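Local coordinates for BH1974 protein (Bacillus halodurans, PDB 3ON5) that is of unproven function but belongs to the XdhC/CoxI family and probably serves xanthine dehydrogenase, as relatives do in molybdenum cofactor maturation, at residues T225-W230 and H238-A243; I291-S296 and D311-P316. All coordinates share one frame; numbering follows the deposited sequence.

Interaction 1. Residues T225-W230 and H238-A243; sequences TVVTDW and HFFPDA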
# COMPACT_ATOMS: atom_id res chain seq x y z
N THR A 225 11.06 -0.11 29.09
CA THR A 225 11.80 1.12 29.36
C THR A 225 11.08 2.00 30.39
O THR A 225 9.88 2.27 30.27
CB THR A 225 12.06 1.91 28.07
OG1 THR A 225 10.83 2.07 27.38
CG2 THR A 225 13.07 1.22 27.14
N VAL A 226 11.86 2.44 31.40
CA VAL A 226 11.47 3.37 32.45
C VAL A 226 12.39 4.58 32.33
O VAL A 226 13.62 4.45 32.38
CB VAL A 226 11.47 2.76 33.91
CG1 VAL A 226 11.19 3.82 34.97
CG2 VAL A 226 10.46 1.61 34.02
N VAL A 227 11.79 5.76 32.12
CA VAL A 227 12.48 7.05 32.04
C VAL A 227 12.14 7.83 33.26
O VAL A 227 10.95 7.98 33.57
CB VAL A 227 12.14 7.85 30.75
CG1 VAL A 227 12.87 9.20 30.75
CG2 VAL A 227 12.45 7.05 29.50
N THR A 228 13.16 8.33 33.97
CA THR A 228 12.94 9.16 35.16
C THR A 228 13.89 10.38 35.10
O THR A 228 15.05 10.28 34.67
CB THR A 228 13.06 8.37 36.46
OG1 THR A 228 12.86 9.26 37.58
CG2 THR A 228 14.37 7.60 36.58
N ASP A 229 13.34 11.54 35.47
CA ASP A 229 13.99 12.84 35.53
C ASP A 229 13.16 13.73 36.47
O ASP A 229 11.99 13.43 36.73
CB ASP A 229 14.15 13.44 34.13
CG ASP A 229 15.10 14.63 34.02
OD1 ASP A 229 14.72 15.73 34.45
OD2 ASP A 229 16.17 14.47 33.41
N TRP A 230 13.77 14.78 37.02
CA TRP A 230 13.15 15.69 37.98
C TRP A 230 12.55 16.93 37.29
O TRP A 230 11.93 17.75 37.96
CB TRP A 230 14.20 16.10 39.01
CG TRP A 230 15.37 16.85 38.44
CD1 TRP A 230 15.56 18.20 38.48
CD2 TRP A 230 16.51 16.30 37.77
NE1 TRP A 230 16.74 18.53 37.87
CE2 TRP A 230 17.35 17.38 37.42
CE3 TRP A 230 16.93 14.99 37.44
CZ2 TRP A 230 18.55 17.20 36.73
CZ3 TRP A 230 18.11 14.82 36.75
CH2 TRP A 230 18.91 15.91 36.40
N HIS A 238 5.03 12.96 24.56
CA HIS A 238 5.32 13.00 23.12
C HIS A 238 6.83 12.87 22.85
O HIS A 238 7.18 12.39 21.77
CB HIS A 238 4.76 14.25 22.44
CG HIS A 238 5.27 15.54 22.98
ND1 HIS A 238 6.42 16.12 22.47
CD2 HIS A 238 4.76 16.34 23.94
CE1 HIS A 238 6.58 17.24 23.15
NE2 HIS A 238 5.60 17.42 24.05
N PHE A 239 7.72 13.19 23.83
CA PHE A 239 9.16 12.98 23.66
C PHE A 239 9.52 11.50 23.72
O PHE A 239 10.46 11.08 23.05
CB PHE A 239 9.98 13.72 24.71
CG PHE A 239 9.84 15.21 24.70
CD1 PHE A 239 10.20 15.95 23.58
CD2 PHE A 239 9.45 15.89 25.85
CE1 PHE A 239 10.07 17.34 23.57
CE2 PHE A 239 9.36 17.28 25.85
CZ PHE A 239 9.66 18.00 24.71
N PHE A 240 8.79 10.70 24.54
CA PHE A 240 9.07 9.28 24.75
C PHE A 240 7.81 8.43 24.53
O PHE A 240 7.29 7.81 25.47
CB PHE A 240 9.62 9.07 26.18
CG PHE A 240 10.75 9.99 26.59
CD1 PHE A 240 12.07 9.66 26.29
CD2 PHE A 240 10.51 11.15 27.30
CE1 PHE A 240 13.12 10.50 26.68
CE2 PHE A 240 11.56 11.98 27.69
CZ PHE A 240 12.85 11.65 27.38
N PRO A 241 7.29 8.36 23.28
CA PRO A 241 6.08 7.56 23.05
C PRO A 241 6.29 6.05 23.22
O PRO A 241 5.31 5.32 23.38
CB PRO A 241 5.73 7.88 21.60
CG PRO A 241 7.01 8.25 20.99
CD PRO A 241 7.73 9.01 22.03
N ASP A 242 7.54 5.58 23.19
CA ASP A 242 7.84 4.15 23.30
C ASP A 242 8.17 3.72 24.74
O ASP A 242 8.29 2.52 25.00
CB ASP A 242 9.02 3.80 22.38
CG ASP A 242 8.72 4.00 20.92
OD1 ASP A 242 7.65 3.53 20.46
OD2 ASP A 242 9.58 4.59 20.21
N ALA A 243 8.33 4.70 25.65
CA ALA A 243 8.62 4.44 27.06
C ALA A 243 7.41 3.86 27.72
O ALA A 243 6.29 4.34 27.51
CB ALA A 243 9.05 5.72 27.78
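Val227 meets Phe240 and Ala243 in a buried, almost wholly apolar contact, through which the loop between strands 223-229 and 245-248 folds back over the first of them in the parallel sheet. It is a worked example of how a loop becomes part of a hydrophobic core by inserting one aromatic ring. The two branches of Val227 divide the work. CG1, set anti to the backbone N (chi1 179°), stands over the Phe240 face, 4.2 Å from the ring centroid and 12° off the normal, a CH-pi contact. CG2 lies 4.2 Å from Phe240 CD1 and 4.0 Å from Ala243 CB, so that one branch rests on the ring and the other meets both a ring carbon and the methyl. The side chains of Val227 and Phe240 cross at about a right angle. Helix 211-221 adds Val211, Pro212 and Val215 around the same ring, and Ile246 of the next strand joins them. Two residues earlier on the strand, Thr225 borders the end of the loop, its OG1 4.1 Å from Ala243 CB. A type I turn from Phe240 to Ala243 brings both loop residues to the strand, closed by Ala243 N bonding to Phe240 O at 3.3 Å. The Asp242 carboxylate instead turns to Thr216 on the helix. A parallel sheet with helix 211-221 on its face fits the Rossmann-type alpha/beta fold of the XdhC Rossmann domain; here a helix-free loop shares that cover.

Interaction 2. Residues I291-S296 and D311-P316; sequences IGILGS and DHLYSP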
# COMPACT_ATOMS: atom_id res chain seq x y z
N ILE A 291 25.26 -1.33 34.94
CA ILE A 291 25.26 0.11 35.29
C ILE A 291 26.12 0.81 34.25
O ILE A 291 27.32 0.57 34.17
CB ILE A 291 25.70 0.49 36.73
CG1 ILE A 291 24.92 -0.27 37.82
CG2 ILE A 291 25.61 2.03 36.94
CD1 ILE A 291 25.56 -0.14 39.20
N GLY A 292 25.48 1.63 33.43
CA GLY A 292 26.16 2.37 32.39
C GLY A 292 26.07 3.85 32.69
O GLY A 292 24.97 4.35 32.94
N ILE A 293 27.23 4.54 32.71
CA ILE A 293 27.24 5.97 32.99
C ILE A 293 27.83 6.71 31.80
O ILE A 293 28.96 6.42 31.38
CB ILE A 293 27.98 6.34 34.31
CG1 ILE A 293 27.62 5.39 35.45
CG2 ILE A 293 27.72 7.82 34.68
CD1 ILE A 293 28.39 5.62 36.69
N LEU A 294 27.06 7.66 31.27
CA LEU A 294 27.43 8.51 30.16
C LEU A 294 28.48 9.51 30.61
O LEU A 294 28.24 10.30 31.54
CB LEU A 294 26.17 9.20 29.64
CG LEU A 294 26.26 9.84 28.25
CD1 LEU A 294 26.20 8.79 27.16
CD2 LEU A 294 25.10 10.75 28.03
N GLY A 295 29.65 9.44 29.98
CA GLY A 295 30.79 10.29 30.29
C GLY A 295 32.09 9.52 30.22
O GLY A 295 32.11 8.37 29.75
N SER A 296 33.17 10.15 30.67
CA SER A 296 34.53 9.60 30.68
C SER A 296 34.82 8.80 31.93
O SER A 296 34.19 9.04 32.96
CB SER A 296 35.53 10.75 30.59
OG SER A 296 35.34 11.66 31.66
N ASP A 311 30.51 -4.23 40.34
CA ASP A 311 30.97 -5.33 39.50
C ASP A 311 30.65 -5.11 38.02
O ASP A 311 31.52 -5.37 37.18
CB ASP A 311 30.34 -6.65 39.95
CG ASP A 311 30.61 -6.98 41.41
OD1 ASP A 311 31.80 -6.91 41.82
OD2 ASP A 311 29.64 -7.34 42.12
N HIS A 312 29.42 -4.61 37.69
CA HIS A 312 29.04 -4.47 36.29
C HIS A 312 28.86 -3.00 35.90
O HIS A 312 27.83 -2.60 35.33
CB HIS A 312 27.76 -5.28 36.02
CG HIS A 312 27.91 -6.71 36.43
ND1 HIS A 312 27.44 -7.16 37.65
CD2 HIS A 312 28.57 -7.72 35.82
CE1 HIS A 312 27.78 -8.44 37.72
NE2 HIS A 312 28.47 -8.82 36.64
N LEU A 313 29.91 -2.22 36.13
CA LEU A 313 29.96 -0.82 35.75
C LEU A 313 30.58 -0.69 34.37
O LEU A 313 31.60 -1.32 34.08
CB LEU A 313 30.75 -0.02 36.79
CG LEU A 313 30.84 1.49 36.54
CD1 LEU A 313 29.47 2.14 36.56
CD2 LEU A 313 31.81 2.15 37.50
N TYR A 314 29.95 0.11 33.49
CA TYR A 314 30.40 0.35 32.13
C TYR A 314 30.50 1.84 31.90
O TYR A 314 29.49 2.54 31.79
CB TYR A 314 29.44 -0.32 31.12
CG TYR A 314 29.45 -1.83 31.18
CD1 TYR A 314 28.71 -2.52 32.13
CD2 TYR A 314 30.17 -2.58 30.25
CE1 TYR A 314 28.72 -3.92 32.20
CE2 TYR A 314 30.19 -3.98 30.30
CZ TYR A 314 29.47 -4.64 31.28
OH TYR A 314 29.51 -6.01 31.34
N SER A 315 31.73 2.34 31.93
CA SER A 315 32.02 3.74 31.66
C SER A 315 33.37 3.80 30.95
O SER A 315 34.34 3.27 31.49
CB SER A 315 31.99 4.61 32.92
OG SER A 315 31.88 5.98 32.58
N PRO A 316 33.42 4.31 29.69
CA PRO A 316 32.34 4.97 28.93
C PRO A 316 31.28 3.95 28.51
O PRO A 316 31.56 2.75 28.34
CB PRO A 316 33.07 5.60 27.73
CG PRO A 316 34.51 5.62 28.11
CD PRO A 316 34.69 4.38 28.94
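Ile291 and Gly292 pair with Leu313 and Tyr314 as neighbouring parallel strands, and the tight part of the contact is this short ladder. Ile291 is gripped at both ends of its backbone: its N donates to His312 O at 2.9 Å, while Tyr314 N reaches its O at 2.8 Å, nearly in line with the C=O bond. Ile293 N then bonds to Tyr314 O at 3.2 Å. On the face that carries Ile291 and Leu313, the leucine holds its CG anti to the backbone N (chi1 -178°), which places CD1 against Ile291 CG2 at 3.9 Å and Ile293 CD1 at 3.6 Å. Helix 297-304 covers this aliphatic face through Thr300 and Leu304. Tyr314 points to the other face, toward helix 326-343, with the Ile291 carbonyl oxygen at its ring edge. Beyond Ile293 the strands give way to a looser, more exposed end. There Ser315 OG lies 3.2 Å from Ile293 O and hydrogen-bonds Thr300 OG1, and Pro316, after its cis peptide bond, offers a CA-H...O contact to Gly295 O at 3.5 Å. Main-chain bonds thus fix the register of the two strands of this beta-alpha-beta unit, whereas Leu313 and Ile293 pack against its own helix.

Interactions 1 and 2 both reach the same six-stranded parallel sheet, their centres about 21 Å apart and their nearest atoms about 11 Å, without touching. Interaction 1 is the more deeply buried: a strand next to one outermost strand receives a loop, and side-chain packing does nearly all the work. Interaction 2 adds the outermost strand 313-314 at the other border, where backbone hydrogen bonds dominate and several residues are exposed. Different helices complete them, 211-221 for the first, 297-304 and 326-343 for the second. Together they illustrate a general division in Rossmann-type domains: main-chain bonding extends the sheet, while apolar side chains fasten helices and loops onto its faces.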